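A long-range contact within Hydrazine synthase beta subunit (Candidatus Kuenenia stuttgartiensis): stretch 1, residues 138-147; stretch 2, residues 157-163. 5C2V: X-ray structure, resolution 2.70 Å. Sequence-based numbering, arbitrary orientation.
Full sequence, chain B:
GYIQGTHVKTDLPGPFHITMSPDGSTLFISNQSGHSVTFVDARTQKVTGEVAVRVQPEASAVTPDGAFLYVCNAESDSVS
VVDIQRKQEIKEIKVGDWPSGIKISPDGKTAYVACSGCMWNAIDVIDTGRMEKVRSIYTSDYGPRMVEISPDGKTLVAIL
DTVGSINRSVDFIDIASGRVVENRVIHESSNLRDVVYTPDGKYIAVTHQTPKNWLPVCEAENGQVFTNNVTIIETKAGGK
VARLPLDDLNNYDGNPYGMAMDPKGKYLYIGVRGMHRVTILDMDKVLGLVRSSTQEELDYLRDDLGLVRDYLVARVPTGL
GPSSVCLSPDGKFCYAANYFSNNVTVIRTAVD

Stretch 1 (138-147) YTSDYGPRMV
Stretch 2 157-163: VAILDTV

The contact joins two antiparallel strands, residues 144-147 and 157-160, whose axes approach to 4.7 Å with 155° between their N-to-C directions. Pro 144 lies opposite Leu 160 and Val 147 opposite Ala 158, both as non-hydrogen-bonded pairs, with CA-CA separations of 4.2 and 4.3 Å. Between these pairs Arg 145 and Met 146 face the single residue Ile 159, an irregularity that coincides with Arg 145 leaving extended conformation (phi/psi -83/-44). Its neighbours Pro 144 (-63/126) and Met 146 (-154/154) remain extended, as do residues 157-160, with phi from -134 to -76 and psi from 111 to 143.

Backbone hydrogen bonds fix this register. Asp 161 N donates to Gly 143 O (2.8 Å, N-H...O angle 145°), and Arg 145 N to Ile 159 O (2.9 Å, 153°). Ile 159 N reaches Met 146 O at 3.2 Å and 143°, so both polar backbone atoms of Ile 159 are engaged, but by different residues. CA-H...O contacts supplement these bonds: Pro 144 CA lies 3.2 Å from Ile 159 O, and Val 147 CA 3.2 Å from Val 157 O.

Gly 143 precedes the strand with phi/psi 69/55. Positive phi itself favours glycine, and an ideal CB here would clash with Asp 161 O at 2.3 Å.

Side-chain hydrogen bonds organise the preceding loop. Thr 162 (chi1 -66°, m) donates through OG1 to Tyr 142 O at 2.7 Å. Within the loop, Thr 139 OG1 (chi1 65°, p) donates to Asp 141 O at 2.5 Å, while Asp 141 OD1 accepts from Tyr 142 N at 2.9 Å; Asp 141 has chi1 -141°, between wells. A water links the side chains of Arg 145, in the first strand, and Asp 161, just past the end of the second, accepting from Arg 145 NH1 (2.8 Å) and donating to Asp 161 OD2 (3.2 Å). Arg 145 reaches it with chi1-chi3 t, p, t and chi4 -104°; Asp 161 has chi1 t.

Apolar packing occupies both sheet faces. On the face bearing Pro 144, Val 147, Ala 158 and Leu 160, Leu 160 (chi1 -46°, m; chi2 180°, t) places CD2 3.9 Å from Pro 144 CG and 3.7 Å from Thr 139 CB, while its CD1 approaches Asp 141 N to 3.4 Å. Val 147 CG1 (chi1 m) meets Ala 158 CB at 4.0 Å. On the face of Met 146 and Ile 159, Ile 159 (p, t) brings CD1 to 3.8 Å from Met 146 CB and 3.7 Å from Arg 145 CB. Met 146 is t, p, p, and its end leads away from the other strand.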

ATOM      1  N   TYR B 138      47.719   6.246  39.047  1.00 61.28           N
ATOM      2  CA  TYR B 138      47.339   7.425  38.277  1.00 68.29           C
ATOM      3  C   TYR B 138      46.541   7.051  37.033  1.00 60.55           C
ATOM      4  O   TYR B 138      46.991   6.256  36.209  1.00 56.79           O
ATOM      5  CB  TYR B 138      48.582   8.227  37.883  1.00 69.31           C
ATOM      6  CG  TYR B 138      49.309   8.854  39.054  1.00 86.19           C
ATOM      7  CD1 TYR B 138      48.708   8.941  40.305  1.00 86.75           C
ATOM      8  CD2 TYR B 138      50.595   9.358  38.909  1.00 82.07           C
ATOM      9  CE1 TYR B 138      49.369   9.511  41.377  1.00 84.41           C
ATOM     10  CE2 TYR B 138      51.262   9.931  39.975  1.00 77.38           C
ATOM     11  CZ  TYR B 138      50.645  10.004  41.206  1.00 88.76           C
ATOM     12  OH  TYR B 138      51.306  10.573  42.270  1.00 87.64           O
ATOM     13  N   THR B 139      45.351   7.632  36.904  1.00 74.02           N
ATOM     14  CA  THR B 139      44.474   7.338  35.778  1.00 66.88           C
ATOM     15  C   THR B 139      44.894   8.103  34.526  1.00 65.94           C
ATOM     16  O   THR B 139      45.855   8.873  34.550  1.00 58.19           O
ATOM     17  CB  THR B 139      43.007   7.670  36.107  1.00 56.97           C
ATOM     18  OG1 THR B 139      42.865   9.082  36.304  1.00 65.25           O
ATOM     19  CG2 THR B 139      42.563   6.938  37.363  1.00 50.17           C
ATOM     20  N   SER B 140      44.163   7.890  33.436  1.00 67.59           N
ATOM     21  CA  SER B 140      44.484   8.521  32.161  1.00 55.94           C
ATOM     22  C   SER B 140      44.021   9.973  32.112  1.00 66.54           C
ATOM     23  O   SER B 140      44.598  10.793  31.396  1.00 53.06           O
ATOM     24  CB  SER B 140      43.861   7.735  31.007  1.00 53.75           C
ATOM     25  OG  SER B 140      44.330   6.398  30.993  1.00 60.89           O
ATOM     26  N   ASP B 141      42.977  10.289  32.872  1.00 52.41           N
ATOM     27  CA  ASP B 141      42.472  11.655  32.930  1.00 56.24           C
ATOM     28  C   ASP B 141      41.890  11.962  34.306  1.00 65.86           C
ATOM     29  O   ASP B 141      41.858  11.101  35.185  1.00 58.24           O
ATOM     30  CB  ASP B 141      41.421  11.885  31.842  1.00 50.89           C
ATOM     31  CG  ASP B 141      41.537  13.255  31.199  1.00 56.19           C
ATOM     32  OD1 ASP B 141      42.008  14.194  31.876  1.00 64.33           O
ATOM     33  OD2 ASP B 141      41.162  13.392  30.017  1.00 65.28           O
ATOM     34  N   TYR B 142      41.427  13.194  34.481  1.00 43.19           N
ATOM     35  CA  TYR B 142      40.991  13.678  35.786  1.00 56.03           C
ATOM     36  C   TYR B 142      39.612  13.185  36.220  1.00 49.63           C
ATOM     37  O   TYR B 142      38.777  12.813  35.394  1.00 53.09           O
ATOM     38  CB  TYR B 142      41.009  15.207  35.805  1.00 56.90           C
ATOM     39  CG  TYR B 142      42.388  15.806  35.651  1.00 60.01           C
ATOM     40  CD1 TYR B 142      43.393  15.522  36.564  1.00 68.73           C
ATOM     41  CD2 TYR B 142      42.680  16.674  34.606  1.00 49.13           C
ATOM     42  CE1 TYR B 142      44.656  16.069  36.433  1.00 64.80           C
ATOM     43  CE2 TYR B 142      43.940  17.230  34.470  1.00 44.24           C
ATOM     44  CZ  TYR B 142      44.923  16.924  35.388  1.00 64.86           C
ATOM     45  OH  TYR B 142      46.179  17.470  35.263  1.00 56.64           O
ATOM     46  N   GLY B 143      39.391  13.195  37.530  1.00 57.24           N
ATOM     47  CA  GLY B 143      38.088  12.927  38.113  1.00 39.59           C
ATOM     48  C   GLY B 143      37.512  11.524  38.036  1.00 56.33           C
ATOM     49  O   GLY B 143      36.404  11.352  37.526  1.00 58.50           O
ATOM     50  N   PRO B 144      38.254  10.507  38.512  1.00 53.14           N
ATOM     51  CA  PRO B 144      37.555   9.220  38.598  1.00 53.12           C
ATOM     52  C   PRO B 144      36.386   9.306  39.576  1.00 58.62           C
ATOM     53  O   PRO B 144      36.586   9.704  40.722  1.00 59.12           O
ATOM     54  CB  PRO B 144      38.634   8.259  39.119  1.00 53.58           C
ATOM     55  CG  PRO B 144      39.939   8.967  38.907  1.00 68.26           C
ATOM     56  CD  PRO B 144      39.641  10.426  38.999  1.00 60.76           C
ATOM     57  N   ARG B 145      35.190   8.934  39.134  1.00 47.66           N
ATOM     58  CA  ARG B 145      34.015   8.983  40.003  1.00 48.85           C
ATOM     59  C   ARG B 145      33.885   7.758  40.904  1.00 48.28           C
ATOM     60  O   ARG B 145      33.596   7.870  42.095  1.00 62.85           O
ATOM     61  CB  ARG B 145      32.746   9.144  39.163  1.00 56.77           C
ATOM     62  CG  ARG B 145      31.465   9.261  39.975  1.00 52.86           C
ATOM     63  CD  ARG B 145      31.558  10.368  41.014  1.00 52.18           C
ATOM     64  NE  ARG B 145      30.296  10.552  41.725  1.00 55.48           N
ATOM     65  CZ  ARG B 145      29.447  11.550  41.496  1.00 49.52           C
ATOM     66  NH1 ARG B 145      29.730  12.466  40.580  1.00 40.19           N
ATOM     67  NH2 ARG B 145      28.319  11.636  42.188  1.00 33.17           N
ATOM     68  N   MET B 146      34.107   6.589  40.316  1.00 58.77           N
ATOM     69  CA  MET B 146      33.868   5.317  40.984  1.00 54.13           C
ATOM     70  C   MET B 146      34.765   4.254  40.361  1.00 57.62           C
ATOM     71  O   MET B 146      35.163   4.383  39.204  1.00 57.04           O
ATOM     72  CB  MET B 146      32.387   4.930  40.865  1.00 42.81           C
ATOM     73  CG  MET B 146      32.020   3.532  41.345  1.00 47.31           C
ATOM     74  SD  MET B 146      32.276   3.274  43.108  1.00 59.19           S
ATOM     75  CE  MET B 146      30.697   3.811  43.757  1.00 31.24           C
ATOM     76  N   VAL B 147      35.095   3.211  41.117  1.00 54.82           N
ATOM     77  CA  VAL B 147      35.785   2.075  40.527  1.00 58.81           C
ATOM     78  C   VAL B 147      34.886   0.848  40.580  1.00 57.44           C
ATOM     79  O   VAL B 147      33.791   0.908  41.127  1.00 55.70           O
ATOM     80  CB  VAL B 147      37.102   1.775  41.258  1.00 64.42           C
ATOM     81  CG1 VAL B 147      38.096   2.904  41.042  1.00 65.98           C
ATOM     82  CG2 VAL B 147      36.845   1.555  42.741  1.00 61.13           C
ATOM     83  N   VAL B 157      38.180  -1.474  36.862  1.00 56.73           N
ATOM     84  CA  VAL B 157      37.713  -0.442  35.942  1.00 58.33           C
ATOM     85  C   VAL B 157      37.409   0.848  36.692  1.00 50.97           C
ATOM     86  O   VAL B 157      36.917   0.821  37.819  1.00 52.00           O
ATOM     87  CB  VAL B 157      36.459  -0.888  35.158  1.00 55.01           C
ATOM     88  CG1 VAL B 157      36.803  -2.021  34.208  1.00 42.96           C
ATOM     89  CG2 VAL B 157      35.343  -1.294  36.106  1.00 37.96           C
ATOM     90  N   ALA B 158      37.720   1.979  36.070  1.00 49.70           N
ATOM     91  CA  ALA B 158      37.440   3.273  36.684  1.00 61.37           C
ATOM     92  C   ALA B 158      36.794   4.229  35.693  1.00 47.04           C
ATOM     93  O   ALA B 158      37.367   4.530  34.646  1.00 41.33           O
ATOM     94  CB  ALA B 158      38.714   3.880  37.246  1.00 44.49           C
ATOM     95  N   ILE B 159      35.598   4.704  36.022  1.00 42.68           N
ATOM     96  CA  ILE B 159      34.961   5.725  35.206  1.00 53.53           C
ATOM     97  C   ILE B 159      35.609   7.072  35.476  1.00 53.79           C
ATOM     98  O   ILE B 159      35.667   7.535  36.617  1.00 47.85           O
ATOM     99  CB  ILE B 159      33.446   5.827  35.467  1.00 41.25           C
ATOM    100  CG1 ILE B 159      33.152   5.778  36.967  1.00 48.60           C
ATOM    101  CG2 ILE B 159      32.709   4.715  34.741  1.00 59.71           C
ATOM    102  CD1 ILE B 159      31.714   6.069  37.312  1.00 35.89           C
ATOM    103  N   LEU B 160      36.098   7.703  34.416  1.00 45.17           N
ATOM    104  CA  LEU B 160      36.674   9.026  34.548  1.00 55.39           C
ATOM    105  C   LEU B 160      35.645  10.044  34.106  1.00 54.59           C
ATOM    106  O   LEU B 160      35.320  10.142  32.924  1.00 51.95           O
ATOM    107  CB  LEU B 160      37.950   9.162  33.717  1.00 57.14           C
ATOM    108  CG  LEU B 160      38.972   8.031  33.812  1.00 58.42           C
ATOM    109  CD1 LEU B 160      40.166   8.332  32.922  1.00 60.24           C
ATOM    110  CD2 LEU B 160      39.408   7.818  35.252  1.00 56.49           C
ATOM    111  N   ASP B 161      35.138  10.809  35.064  1.00 57.51           N
ATOM    112  CA  ASP B 161      34.204  11.866  34.742  1.00 57.96           C
ATOM    113  C   ASP B 161      35.032  13.135  34.746  1.00 41.30           C
ATOM    114  O   ASP B 161      35.448  13.621  35.798  1.00 69.65           O
ATOM    115  CB  ASP B 161      33.058  11.917  35.756  1.00 39.30           C
ATOM    116  CG  ASP B 161      31.952  12.865  35.345  1.00 53.70           C
ATOM    117  OD1 ASP B 161      31.812  13.129  34.132  1.00 51.86           O
ATOM    118  OD2 ASP B 161      31.212  13.336  36.233  1.00 51.69           O
ATOM    119  N   THR B 162      35.263  13.668  33.555  1.00 40.72           N
ATOM    120  CA  THR B 162      36.269  14.697  33.370  1.00 36.60           C
ATOM    121  C   THR B 162      35.620  16.007  32.976  1.00 59.75           C
ATOM    122  O   THR B 162      35.012  16.115  31.912  1.00 57.97           O
ATOM    123  CB  THR B 162      37.299  14.285  32.304  1.00 40.24           C
ATOM    124  OG1 THR B 162      38.041  13.151  32.771  1.00 48.53           O
ATOM    125  CG2 THR B 162      38.264  15.426  32.023  1.00 53.10           C
ATOM    126  N   VAL B 163      35.747  17.000  33.849  1.00 59.88           N
ATOM    127  CA  VAL B 163      35.141  18.299  33.614  1.00 44.78           C
ATOM    128  C   VAL B 163      35.694  18.926  32.339  1.00 45.80           C
ATOM    129  O   VAL B 163      36.868  18.757  32.007  1.00 42.58           O
ATOM    130  CB  VAL B 163      35.364  19.245  34.809  1.00 55.44           C
ATOM    131  CG1 VAL B 163      34.703  18.676  36.054  1.00 69.07           C
ATOM    132  CG2 VAL B 163      36.849  19.465  35.053  1.00 45.63           C
TER
HETATM  133  O   HOH W   1      32.166  13.137  39.266  1.00 60.34           O